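Local coordinates for DNA gyrase, B subunit, truncated (Myxococcus xanthus, PDB 3CWV), which probably carries out, as part of a DNA gyrase, the ATP-dependent breakage, passage and rejoining of double-stranded DNA, at residues T74-N77 with L78-A82. Numbering follows the deposited sequence.
Sequences TAEN and LVRVA
E76 and R80, one helical turn apart, run side by side in the same direction, yet their charged ends do not join. The carboxylate oxygen OE2 of E76 comes to 3.6 Å from CD of R80, while NE of R80 stays 4.6 Å from that oxygen. OE2 lies well out of the guanidinium plane of R80, and no N-H of that group points at it, so any attraction is probably electrostatic only. R80 reaches this place with CG anti to its carbonyl carbon (chi1 -68°), which lays the first part of its chain over the carbonyl oxygen of E76 before it bends at chi3. The start of helix 75-82 illustrates a classical N-cap: T74 OG1 accepts from N77 N at 3.0 Å. Successive i to i+4 bonds follow, from L78 N to T74 O through V81 N to N77 O. The N77 side chain, its CG beside the carbonyl carbon (chi1 163°), lies alongside V81, its amide group packs near CG2 of V81 and CD2 of L78, and it also touches W96. With an alanine here, both methyl groups would probably lose this neighbour and a gap would open beside W96. On the buried flank, L78 reaches V114 and I116 of strand 109-118 and V153 of strand 151-159, whereas V81 meets W98 and L102, and A82 packs on Y112 and L106, so the helix rests against strands 109-118 and 151-159 and also touches helix 102-107.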
loop_
_atom_site.group_PDB
_atom_site.type_symbol
_atom_site.label_atom_id
_atom_site.label_comp_id
_atom_site.label_asym_id
_atom_site.label_seq_id
_atom_site.Cartn_x
_atom_site.Cartn_y
_atom_site.Cartn_z
ATOM N N THR A 74 -8.064 -17.010 -10.739
ATOM C CA THR A 74 -8.111 -18.058 -11.767
ATOM C C THR A 74 -7.073 -17.859 -12.862
ATOM O O THR A 74 -6.637 -16.741 -13.139
ATOM C CB THR A 74 -9.477 -18.101 -12.470
ATOM O OG1 THR A 74 -9.609 -16.932 -13.273
ATOM C CG2 THR A 74 -10.610 -18.120 -11.455
ATOM N N ALA A 75 -6.736 -18.940 -13.556
ATOM C CA ALA A 75 -5.835 -18.829 -14.687
ATOM C C ALA A 75 -6.425 -17.986 -15.817
ATOM O O ALA A 75 -5.691 -17.259 -16.492
ATOM C CB ALA A 75 -5.434 -20.225 -15.207
ATOM N N GLU A 76 -7.737 -18.092 -16.055
ATOM C CA GLU A 76 -8.358 -17.294 -17.116
ATOM C C GLU A 76 -8.251 -15.796 -16.834
ATOM O O GLU A 76 -8.004 -14.999 -17.741
ATOM C CB GLU A 76 -9.839 -17.630 -17.271
ATOM C CG GLU A 76 -10.314 -17.188 -18.633
ATOM C CD GLU A 76 -11.767 -16.795 -18.673
ATOM O OE1 GLU A 76 -12.569 -17.383 -17.898
ATOM O OE2 GLU A 76 -12.099 -15.913 -19.508
ATOM N N ASN A 77 -8.479 -15.446 -15.571
ATOM C CA ASN A 77 -8.246 -14.093 -15.010
ATOM C C ASN A 77 -6.837 -13.592 -15.370
ATOM O O ASN A 77 -6.714 -12.542 -15.996
ATOM C CB ASN A 77 -8.546 -14.158 -13.491
ATOM C CG ASN A 77 -7.973 -12.990 -12.639
ATOM O OD1 ASN A 77 -7.442 -11.983 -13.129
ATOM N ND2 ASN A 77 -8.114 -13.153 -11.315
ATOM N N LEU A 78 -5.806 -14.380 -15.055
ATOM C CA LEU A 78 -4.412 -13.980 -15.320
ATOM C C LEU A 78 -4.109 -13.833 -16.799
ATOM O O LEU A 78 -3.463 -12.863 -17.194
ATOM C CB LEU A 78 -3.400 -14.938 -14.660
ATOM C CG LEU A 78 -2.841 -14.493 -13.299
ATOM C CD1 LEU A 78 -1.942 -13.208 -13.483
ATOM C CD2 LEU A 78 -3.963 -14.196 -12.316
ATOM N N VAL A 79 -4.575 -14.778 -17.626
ATOM C CA VAL A 79 -4.328 -14.668 -19.073
ATOM C C VAL A 79 -4.946 -13.377 -19.632
ATOM O O VAL A 79 -4.293 -12.659 -20.406
ATOM C CB VAL A 79 -4.801 -15.888 -19.864
ATOM C CG1 VAL A 79 -4.684 -15.629 -21.390
ATOM C CG2 VAL A 79 -3.950 -17.132 -19.474
ATOM N N ARG A 80 -6.182 -13.066 -19.226
ATOM C CA ARG A 80 -6.843 -11.844 -19.688
ATOM C C ARG A 80 -6.101 -10.568 -19.257
ATOM O O ARG A 80 -5.832 -9.693 -20.087
ATOM C CB ARG A 80 -8.311 -11.794 -19.215
ATOM C CG ARG A 80 -9.220 -12.852 -19.866
ATOM C CD ARG A 80 -10.695 -12.632 -19.435
ATOM N NE ARG A 80 -11.271 -11.437 -20.075
ATOM C CZ ARG A 80 -12.256 -10.692 -19.569
ATOM N NH1 ARG A 80 -12.810 -10.990 -18.391
ATOM N NH2 ARG A 80 -12.679 -9.632 -20.247
ATOM N N VAL A 81 -5.795 -10.456 -17.963
ATOM C CA VAL A 81 -5.114 -9.265 -17.463
ATOM C C VAL A 81 -3.717 -9.129 -18.059
ATOM O O VAL A 81 -3.262 -8.016 -18.290
ATOM C CB VAL A 81 -5.092 -9.196 -15.922
ATOM C CG1 VAL A 81 -4.206 -8.071 -15.451
ATOM C CG2 VAL A 81 -6.534 -9.013 -15.372
ATOM N N ALA A 82 -3.064 -10.253 -18.360
ATOM C CA ALA A 82 -1.738 -10.216 -18.965
ATOM C C ALA A 82 -1.692 -9.510 -20.328
ATOM O O ALA A 82 -0.651 -9.000 -20.706
ATOM C CB ALA A 82 -1.150 -11.638 -19.076
#